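Local coordinates for lambda phage protein with carbohydrate-binding module (PDB 2A5Z), which binds magnesium and has a jelly-roll fold with a carbohydrate-binding module, and may recognise a glycan, at the interface of chains A and B. Residues are numbered along the deposited sequence; one frame, centred on the assembly and turned at random. Chains: chain A/B, hypothetical protein SO2946.

The three patches form one continuous stretch of the A/B interface, laid around the chain A loop that follows strand 48-53. Contact 1 and contact 2 have C-alpha centres about 11 Å apart and share A:Met56; contact 1 and contact 3, about 9 Å apart, share A:Asp54, A:Met56 and B:Ser43; contact 2 and contact 3, about 8 Å apart, share A:Met56 and A:Met57. A charged patch gives way to mainly apolar packing and a hydrated seam around that loop, with other strands and loops contributing. These contacts would support pairing of two of the three copies, although the structure alone does not show that it forms in solution.

Contact 1: the interface of chains A and B. Residues chain A 54, 56, 88, 247-248; chain B 43-45, 257, 259.
A:Leu248 of strand 245-254 meets B:Ile44 at about a right angle, with CD2 of the leucine 3.6 Å from CD1 of the isoleucine. CD2 of A:Leu248 also sits over the centre of one face of the B:Arg259 guanidinium, 3.8 Å from CZ. Farther along, the CD2 corner of the A:Phe88 ring touches the B:Ala45 methyl, while its CB meets that of B:Ala257.

Next to this apolar core lies the magnesium site of chain A, to which A:Asp54, A:Phe88 and A:Asp247 belong. B:Arg259 bends at chi3 (-63°) and grips A:Asp54 end-on, tip to tip, with the two planes nearly coplanar: NH1 donates to OD1 at 3.0 Å and NH2 to OD2 at 3.1 Å, both on syn lone pairs. NH1 also bonds to A:Asp247 OD2 at 2.9 Å, on its syn side but out of the carboxylate plane; OD1 is as near, but the N-H points elsewhere. The arginine thus bridges two acidic residues of the metal site and may offset part of their negative charge. A water also joins A:Asp54 N to B:Ser43 O. A:Asp54 OD2 takes a second bond, almost straight and nearly along its C-O axis, from the backbone N of B:Ala45 at 3.1 Å.

Contact 2: the interface of chains A and B. Residues chain A 56-58, 81-82; chain B 108, 110-111.
B:Leu108 pushes its CD1 methyl against A:Ile81, 3.6 Å from CB and almost as near CG1, in an apolar knob-like contact between loops of two jelly-roll subunits. The two side chains cross at about a right angle, and the leucine touches with its CD1 branch, which also lies 3.8 Å from CA of A:His58. The other leucine methyl, CD2, turns toward the imidazole and comes 3.9 Å from ND1. The leucine therefore straddles two separate segments of chain A, one methyl on the isoleucine and the histidine backbone, the other at the ring.

Beside it, B:Ile111 runs alongside A:Ile81, both side chains pointing the same way, with their CG2 methyls 4.0 Å apart. The first torsion of B:Ile111 (chi1 87°) sets CG1 between the backbone N and the carbonyl carbon and turns CG2 toward chain A, where it also nears the carbonyl of A:Met56. B:Ala110 adds its CB methyl, 3.7 Å from A:Ile81 O.

Behind these groups, the 3-10 helix 109-111 presents B:Ala110 and B:Ile111 on one short turn directly after B:Leu108. A:Ile81 lies just before strand 82-84, while A:Met56 to A:His58 form a loop across from it. A water spans the two chains, 2.9 Å from A:Met56 O and 2.9 Å from B:Leu108 N; the backbone N-H of the leucine points almost straight at it.

Contact 3: the interface of chains A and B. Residues chain A 54, 56-57, 66; chain B 43, 49, 67-68, 107.
The chain A loop carrying A:Met56 and A:Met57, with the loop residue A:Asn66, meets chain B at the loop residues B:Ser43 and B:Asn67 and at strands 48-53 and 102-107. A:Met56, A:Met57 and B:Met107 are selenomethionine. A:Met57 crosses B:Asn67 at about a right angle, its CG 3.8 Å from the asparagine CA and its bent tip (chi3 71°) folding CE back toward the same backbone. A:Met56, bent at both chi2 and chi3, crosses B:Asn67 obliquely, with SE over one face of the amide, 4.0 Å from CG. A:Met56 CG lies 4.1 Å from CE of B:Met107 and 4.2 Å from CE1 of B:Phe49, set off the ring plane. The asparagine is thus packed on its amide by one selenomethionine and on its backbone by the other.

The polar ends are joined through two waters 2.9 Å apart. A:Asn66 ND2 lies 2.9 Å from the first in an almost straight link, and B:Asn67 OD1 lies 2.7 Å from that same water. The second water is the one linking A:Asp54 N and B:Ser43 O. With side chains packed on B:Asn67 and water joining its amide oxygen, this patch couples apolar packing to a hydrated seam and could steady the chain A loop beside its magnesium site.

Contact 1: the interface of chains A and B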
ATOM      1  N   ASP A  54      -6.249  -8.039   6.343  1.00 19.90           N
ATOM      2  CA  ASP A  54      -6.764  -8.417   7.660  1.00 19.78           C
ATOM      3  C   ASP A  54      -7.532  -7.278   8.372  1.00 19.70           C
ATOM      4  O   ASP A  54      -7.856  -7.390   9.553  1.00 19.85           O
ATOM      5  CB  ASP A  54      -5.589  -8.893   8.540  1.00 19.60           C
ATOM      6  CG  ASP A  54      -5.942 -10.085   9.440  1.00 20.12           C
ATOM      7  OD1 ASP A  54      -7.130 -10.322   9.746  1.00 19.46           O
ATOM      8  OD2 ASP A  54      -5.010 -10.793   9.868  1.00 19.04           O
HETATM    9  N   MSE A  56      -6.990  -4.141   9.647  1.00 19.16           N
HETATM   10  CA  MSE A  56      -6.476  -3.511  10.873  1.00 19.43           C
HETATM   11  C   MSE A  56      -6.210  -2.010  10.710  1.00 18.70           C
HETATM   12  O   MSE A  56      -5.894  -1.318  11.687  1.00 19.10           O
HETATM   13  CB  MSE A  56      -5.213  -4.229  11.376  1.00 19.25           C
HETATM   14  CG  MSE A  56      -3.900  -3.813  10.676  1.00 20.21           C
HETATM   15 SE   MSE A  56      -3.648  -4.570   9.050  1.00 19.36          SE
HETATM   16  CE  MSE A  56      -3.222  -6.238   9.540  1.00 22.39           C
ATOM     17  N   PHE A  88      -8.507 -10.807  14.467  1.00 20.86           N
ATOM     18  CA  PHE A  88      -7.677  -9.617  14.604  1.00 20.56           C
ATOM     19  C   PHE A  88      -7.986  -8.689  13.436  1.00 20.67           C
ATOM     20  O   PHE A  88      -7.766  -9.061  12.288  1.00 20.38           O
ATOM     21  CB  PHE A  88      -6.207 -10.059  14.585  1.00 20.45           C
ATOM     22  CG  PHE A  88      -5.215  -8.943  14.422  1.00 19.59           C
ATOM     23  CD1 PHE A  88      -4.957  -8.054  15.467  1.00 20.36           C
ATOM     24  CD2 PHE A  88      -4.498  -8.815  13.245  1.00 18.73           C
ATOM     25  CE1 PHE A  88      -4.024  -7.035  15.321  1.00 19.24           C
ATOM     26  CE2 PHE A  88      -3.558  -7.802  13.088  1.00 19.41           C
ATOM     27  CZ  PHE A  88      -3.318  -6.910  14.130  1.00 19.97           C
ATOM     28  N   ASP A 247     -13.338  -9.894   8.713  1.00 20.51           N
ATOM     29  CA  ASP A 247     -12.076 -10.010   9.429  1.00 20.46           C
ATOM     30  C   ASP A 247     -10.908 -10.083   8.432  1.00 20.46           C
ATOM     31  O   ASP A 247      -9.925  -9.351   8.542  1.00 20.52           O
ATOM     32  CB  ASP A 247     -12.159 -11.269  10.311  1.00 20.11           C
ATOM     33  CG  ASP A 247     -10.835 -11.670  10.947  1.00 21.29           C
ATOM     34  OD1 ASP A 247      -9.961 -10.817  11.188  1.00 19.25           O
ATOM     35  OD2 ASP A 247     -10.687 -12.878  11.236  1.00 22.16           O
ATOM     36  N   LEU A 248     -11.026 -10.952   7.436  1.00 20.39           N
ATOM     37  CA  LEU A 248      -9.875 -11.308   6.629  1.00 20.27           C
ATOM     38  C   LEU A 248     -10.314 -11.814   5.261  1.00 20.29           C
ATOM     39  O   LEU A 248     -11.280 -12.559   5.140  1.00 20.22           O
ATOM     40  CB  LEU A 248      -9.028 -12.368   7.367  1.00 20.08           C
ATOM     41  CG  LEU A 248      -7.864 -13.099   6.686  1.00 19.43           C
ATOM     42  CD1 LEU A 248      -6.740 -12.140   6.275  1.00 19.78           C
ATOM     43  CD2 LEU A 248      -7.344 -14.192   7.616  1.00 20.68           C
TER
ATOM     44  N   SER B  43       0.782  -8.897   6.812  1.00 20.67           N
ATOM     45  CA  SER B  43      -0.468  -8.893   6.048  1.00 21.53           C
ATOM     46  C   SER B  43      -1.511  -9.699   6.817  1.00 21.99           C
ATOM     47  O   SER B  43      -2.321  -9.147   7.562  1.00 22.18           O
ATOM     48  CB  SER B  43      -0.259  -9.438   4.632  1.00 21.36           C
ATOM     49  OG  SER B  43       0.453 -10.669   4.653  1.00 22.63           O
ATOM     50  N   ILE B  44      -1.471 -11.011   6.651  1.00 22.74           N
ATOM     51  CA  ILE B  44      -2.339 -11.905   7.388  1.00 23.47           C
ATOM     52  C   ILE B  44      -1.581 -12.278   8.661  1.00 23.66           C
ATOM     53  O   ILE B  44      -0.485 -12.831   8.600  1.00 23.85           O
ATOM     54  CB  ILE B  44      -2.749 -13.134   6.515  1.00 23.51           C
ATOM     55  CG1 ILE B  44      -3.482 -14.205   7.333  1.00 23.87           C
ATOM     56  CG2 ILE B  44      -1.544 -13.727   5.804  1.00 23.37           C
ATOM     57  CD1 ILE B  44      -4.098 -15.305   6.451  1.00 24.01           C
ATOM     58  N   ALA B  45      -2.148 -11.922   9.810  1.00 24.19           N
ATOM     59  CA  ALA B  45      -1.481 -12.121  11.100  1.00 24.47           C
ATOM     60  C   ALA B  45      -1.670 -13.535  11.658  1.00 24.61           C
ATOM     61  O   ALA B  45      -2.683 -14.197  11.383  1.00 24.74           O
ATOM     62  CB  ALA B  45      -1.959 -11.088  12.104  1.00 24.47           C
ATOM     63  N   ALA B 257      -4.244 -13.935  16.721  1.00 25.01           N
ATOM     64  CA  ALA B 257      -4.783 -14.082  15.373  1.00 25.55           C
ATOM     65  C   ALA B 257      -4.735 -15.530  14.883  1.00 26.15           C
ATOM     66  O   ALA B 257      -4.681 -15.780  13.680  1.00 26.15           O
ATOM     67  CB  ALA B 257      -4.044 -13.166  14.408  1.00 25.34           C
ATOM     68  N   ARG B 259      -6.397 -18.472  13.774  1.00 28.24           N
ATOM     69  CA  ARG B 259      -7.709 -18.848  13.262  1.00 28.47           C
ATOM     70  C   ARG B 259      -7.647 -20.162  12.493  1.00 29.19           C
ATOM     71  O   ARG B 259      -6.564 -20.645  12.157  1.00 29.30           O
ATOM     72  CB  ARG B 259      -8.272 -17.736  12.372  1.00 28.08           C
ATOM     73  CG  ARG B 259      -8.752 -16.506  13.135  1.00 26.19           C
ATOM     74  CD  ARG B 259      -8.714 -15.254  12.261  1.00 23.01           C
ATOM     75  NE  ARG B 259      -7.354 -14.917  11.835  1.00 20.57           N
ATOM     76  CZ  ARG B 259      -6.966 -13.717  11.411  1.00 18.08           C
ATOM     77  NH1 ARG B 259      -7.827 -12.712  11.358  1.00 16.96           N
ATOM     78  NH2 ARG B 259      -5.705 -13.518  11.050  1.00 17.62           N
TER
HETATM   79  O   HOH W   1      -3.650  -7.206   6.531  1.00 18.98           O

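Contact 2: the interface of chains A and B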
HETATM    1  N   MSE A  56      -6.990  -4.141   9.647  1.00 19.16           N
HETATM    2  CA  MSE A  56      -6.476  -3.511  10.873  1.00 19.43           C
HETATM    3  C   MSE A  56      -6.210  -2.010  10.710  1.00 18.70           C
HETATM    4  O   MSE A  56      -5.894  -1.318  11.687  1.00 19.10           O
HETATM    5  CB  MSE A  56      -5.213  -4.229  11.376  1.00 19.25           C
HETATM    6  CG  MSE A  56      -3.900  -3.813  10.676  1.00 20.21           C
HETATM    7 SE   MSE A  56      -3.648  -4.570   9.050  1.00 19.36          SE
HETATM    8  CE  MSE A  56      -3.222  -6.238   9.540  1.00 22.39           C
HETATM    9  N   MSE A  57      -6.335  -1.520   9.479  1.00 18.60           N
HETATM   10  CA  MSE A  57      -6.008  -0.140   9.143  1.00 17.83           C
HETATM   11  C   MSE A  57      -7.181   0.803   9.409  1.00 18.98           C
HETATM   12  O   MSE A  57      -8.342   0.428   9.274  1.00 18.84           O
HETATM   13  CB  MSE A  57      -5.580  -0.001   7.673  1.00 17.95           C
HETATM   14  CG  MSE A  57      -4.280  -0.719   7.272  1.00 17.15           C
HETATM   15 SE   MSE A  57      -3.862  -0.474   5.517  1.00 14.77          SE
HETATM   16  CE  MSE A  57      -3.385   1.246   5.566  1.00 14.15           C
ATOM     17  N   HIS A  58      -6.839   2.030   9.786  1.00 19.57           N
ATOM     18  CA  HIS A  58      -7.759   3.159   9.849  1.00 20.38           C
ATOM     19  C   HIS A  58      -8.418   3.272   8.472  1.00 21.36           C
ATOM     20  O   HIS A  58      -7.726   3.290   7.454  1.00 21.36           O
ATOM     21  CB  HIS A  58      -6.933   4.394  10.201  1.00 20.04           C
ATOM     22  CG  HIS A  58      -7.702   5.678  10.282  1.00 18.84           C
ATOM     23  ND1 HIS A  58      -8.747   5.874  11.162  1.00 18.77           N
ATOM     24  CD2 HIS A  58      -7.527   6.856   9.637  1.00 18.46           C
ATOM     25  CE1 HIS A  58      -9.197   7.112  11.038  1.00 19.18           C
ATOM     26  NE2 HIS A  58      -8.471   7.731  10.119  1.00 18.93           N
ATOM     27  N   ILE A  81     -12.945   0.021  13.580  1.00 20.86           N
ATOM     28  CA  ILE A  81     -12.216  -1.239  13.556  1.00 21.07           C
ATOM     29  C   ILE A  81     -12.161  -1.805  14.981  1.00 21.37           C
ATOM     30  O   ILE A  81     -11.992  -1.058  15.955  1.00 20.57           O
ATOM     31  CB  ILE A  81     -10.786  -1.062  12.965  1.00 20.87           C
ATOM     32  CG1 ILE A  81     -10.841  -0.530  11.519  1.00 20.21           C
ATOM     33  CG2 ILE A  81      -9.971  -2.351  13.082  1.00 21.63           C
ATOM     34  CD1 ILE A  81     -11.558  -1.428  10.502  1.00 18.86           C
ATOM     35  N   LEU A  82     -12.342  -3.122  15.090  1.00 21.74           N
ATOM     36  CA  LEU A  82     -12.179  -3.823  16.359  1.00 22.48           C
ATOM     37  C   LEU A  82     -11.530  -5.188  16.153  1.00 23.00           C
ATOM     38  O   LEU A  82     -11.361  -5.644  15.010  1.00 22.35           O
ATOM     39  CB  LEU A  82     -13.534  -3.979  17.072  1.00 22.95           C
ATOM     40  CG  LEU A  82     -14.763  -4.456  16.295  1.00 22.26           C
ATOM     41  CD1 LEU A  82     -14.835  -5.971  16.214  1.00 24.97           C
ATOM     42  CD2 LEU A  82     -16.005  -3.917  16.967  1.00 23.92           C
TER
ATOM     43  N   LEU B 108      -4.424   2.566  14.842  1.00 14.20           N
ATOM     44  CA  LEU B 108      -5.534   2.451  15.791  1.00 14.46           C
ATOM     45  C   LEU B 108      -5.120   1.638  17.011  1.00 14.52           C
ATOM     46  O   LEU B 108      -4.384   0.655  16.890  1.00 14.73           O
ATOM     47  CB  LEU B 108      -6.753   1.802  15.125  1.00 14.27           C
ATOM     48  CG  LEU B 108      -7.411   2.503  13.927  1.00 14.29           C
ATOM     49  CD1 LEU B 108      -8.326   1.507  13.242  1.00 14.40           C
ATOM     50  CD2 LEU B 108      -8.196   3.748  14.338  1.00 14.13           C
ATOM     51  N   ALA B 110      -7.171  -0.022  19.077  1.00 17.14           N
ATOM     52  CA  ALA B 110      -7.986  -1.233  19.244  1.00 18.01           C
ATOM     53  C   ALA B 110      -7.217  -2.469  18.799  1.00 18.65           C
ATOM     54  O   ALA B 110      -7.433  -3.565  19.309  1.00 19.19           O
ATOM     55  CB  ALA B 110      -9.299  -1.124  18.477  1.00 17.40           C
ATOM     56  N   ILE B 111      -6.304  -2.291  17.855  1.00 19.62           N
ATOM     57  CA  ILE B 111      -5.535  -3.429  17.361  1.00 19.96           C
ATOM     58  C   ILE B 111      -4.280  -3.725  18.202  1.00 19.84           C
ATOM     59  O   ILE B 111      -3.624  -4.755  18.003  1.00 19.54           O
ATOM     60  CB  ILE B 111      -5.284  -3.350  15.821  1.00 20.43           C
ATOM     61  CG1 ILE B 111      -4.031  -2.558  15.477  1.00 20.90           C
ATOM     62  CG2 ILE B 111      -6.528  -2.826  15.064  1.00 20.67           C
ATOM     63  CD1 ILE B 111      -2.971  -3.448  14.881  1.00 21.86           C
TER
HETATM   64  O   HOH W   2      -4.523   1.109  12.338  1.00 13.29           O

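Contact 3: the interface of chains A and B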
ATOM      1  N   ASP A  54      -6.249  -8.039   6.343  1.00 19.90           N
ATOM      2  CA  ASP A  54      -6.764  -8.417   7.660  1.00 19.78           C
ATOM      3  C   ASP A  54      -7.532  -7.278   8.372  1.00 19.70           C
ATOM      4  O   ASP A  54      -7.856  -7.390   9.553  1.00 19.85           O
ATOM      5  CB  ASP A  54      -5.589  -8.893   8.540  1.00 19.60           C
ATOM      6  CG  ASP A  54      -5.942 -10.085   9.440  1.00 20.12           C
ATOM      7  OD1 ASP A  54      -7.130 -10.322   9.746  1.00 19.46           O
ATOM      8  OD2 ASP A  54      -5.010 -10.793   9.868  1.00 19.04           O
HETATM    9  N   MSE A  56      -6.990  -4.141   9.647  1.00 19.16           N
HETATM   10  CA  MSE A  56      -6.476  -3.511  10.873  1.00 19.43           C
HETATM   11  C   MSE A  56      -6.210  -2.010  10.710  1.00 18.70           C
HETATM   12  O   MSE A  56      -5.894  -1.318  11.687  1.00 19.10           O
HETATM   13  CB  MSE A  56      -5.213  -4.229  11.376  1.00 19.25           C
HETATM   14  CG  MSE A  56      -3.900  -3.813  10.676  1.00 20.21           C
HETATM   15 SE   MSE A  56      -3.648  -4.570   9.050  1.00 19.36          SE
HETATM   16  CE  MSE A  56      -3.222  -6.238   9.540  1.00 22.39           C
HETATM   17  N   MSE A  57      -6.335  -1.520   9.479  1.00 18.60           N
HETATM   18  CA  MSE A  57      -6.008  -0.140   9.143  1.00 17.83           C
HETATM   19  C   MSE A  57      -7.181   0.803   9.409  1.00 18.98           C
HETATM   20  O   MSE A  57      -8.342   0.428   9.274  1.00 18.84           O
HETATM   21  CB  MSE A  57      -5.580  -0.001   7.673  1.00 17.95           C
HETATM   22  CG  MSE A  57      -4.280  -0.719   7.272  1.00 17.15           C
HETATM   23 SE   MSE A  57      -3.862  -0.474   5.517  1.00 14.77          SE
HETATM   24  CE  MSE A  57      -3.385   1.246   5.566  1.00 14.15           C
ATOM     25  N   ASN A  66      -2.810  -3.908  -0.043  1.00 21.03           N
ATOM     26  CA  ASN A  66      -2.203  -5.180  -0.440  1.00 21.06           C
ATOM     27  C   ASN A  66      -2.790  -5.726  -1.751  1.00 21.07           C
ATOM     28  O   ASN A  66      -3.126  -6.915  -1.834  1.00 21.26           O
ATOM     29  CB  ASN A  66      -2.347  -6.215   0.701  1.00 20.53           C
ATOM     30  CG  ASN A  66      -1.764  -5.720   2.027  1.00 21.61           C
ATOM     31  OD1 ASN A  66      -0.893  -4.852   2.044  1.00 20.58           O
ATOM     32  ND2 ASN A  66      -2.245  -6.276   3.138  1.00 20.70           N
TER
ATOM     33  N   SER B  43       0.782  -8.897   6.812  1.00 20.67           N
ATOM     34  CA  SER B  43      -0.468  -8.893   6.048  1.00 21.53           C
ATOM     35  C   SER B  43      -1.511  -9.699   6.817  1.00 21.99           C
ATOM     36  O   SER B  43      -2.321  -9.147   7.562  1.00 22.18           O
ATOM     37  CB  SER B  43      -0.259  -9.438   4.632  1.00 21.36           C
ATOM     38  OG  SER B  43       0.453 -10.669   4.653  1.00 22.63           O
ATOM     39  N   PHE B  49       2.980  -8.865  14.937  1.00 20.20           N
ATOM     40  CA  PHE B  49       2.733  -7.731  14.054  1.00 19.42           C
ATOM     41  C   PHE B  49       4.004  -6.891  13.883  1.00 18.73           C
ATOM     42  O   PHE B  49       4.702  -6.599  14.855  1.00 18.37           O
ATOM     43  CB  PHE B  49       1.577  -6.846  14.556  1.00 19.10           C
ATOM     44  CG  PHE B  49       1.264  -5.688  13.640  1.00 18.93           C
ATOM     45  CD1 PHE B  49       0.321  -5.823  12.622  1.00 18.51           C
ATOM     46  CD2 PHE B  49       1.926  -4.470  13.784  1.00 17.27           C
ATOM     47  CE1 PHE B  49       0.037  -4.758  11.761  1.00 18.76           C
ATOM     48  CE2 PHE B  49       1.659  -3.411  12.931  1.00 18.43           C
ATOM     49  CZ  PHE B  49       0.713  -3.552  11.913  1.00 18.31           C
ATOM     50  N   ASN B  67       0.417  -0.178   6.415  1.00 16.44           N
ATOM     51  CA  ASN B  67      -0.524  -0.299   7.544  1.00 16.63           C
ATOM     52  C   ASN B  67      -0.699   0.979   8.376  1.00 16.21           C
ATOM     53  O   ASN B  67      -1.628   1.074   9.171  1.00 16.35           O
ATOM     54  CB  ASN B  67      -0.176  -1.472   8.474  1.00 16.52           C
ATOM     55  CG  ASN B  67      -0.272  -2.827   7.788  1.00 18.03           C
ATOM     56  OD1 ASN B  67      -0.917  -2.974   6.741  1.00 18.22           O
ATOM     57  ND2 ASN B  67       0.366  -3.839   8.393  1.00 17.95           N
ATOM     58  N   ILE B  68       0.189   1.950   8.179  1.00 15.68           N
ATOM     59  CA  ILE B  68       0.285   3.122   9.057  1.00 15.69           C
ATOM     60  C   ILE B  68      -0.476   4.311   8.467  1.00 15.48           C
ATOM     61  O   ILE B  68      -0.298   4.643   7.301  1.00 15.46           O
ATOM     62  CB  ILE B  68       1.773   3.479   9.324  1.00 15.70           C
ATOM     63  CG1 ILE B  68       2.476   2.320  10.052  1.00 15.28           C
ATOM     64  CG2 ILE B  68       1.924   4.793  10.126  1.00 15.34           C
ATOM     65  CD1 ILE B  68       3.970   2.227   9.743  1.00 13.93           C
HETATM   66  N   MSE B 107      -1.258   4.258  14.264  1.00 13.53           N
HETATM   67  CA  MSE B 107      -2.239   3.203  14.040  1.00 13.10           C
HETATM   68  C   MSE B 107      -3.327   3.268  15.101  1.00 14.14           C
HETATM   69  O   MSE B 107      -3.182   3.965  16.120  1.00 14.77           O
HETATM   70  CB  MSE B 107      -1.564   1.817  14.030  1.00 13.02           C
HETATM   71  CG  MSE B 107      -0.550   1.608  12.893  1.00 12.60           C
HETATM   72 SE   MSE B 107       0.044  -0.093  12.699  1.00  8.96          SE
HETATM   73  CE  MSE B 107      -1.476  -0.898  12.202  1.00 13.44           C
TER
HETATM   74  O   HOH W   3      -1.447  -5.491   5.781  1.00 15.96           O
HETATM   75  O   HOH W   4      -3.650  -7.206   6.531  1.00 18.98           O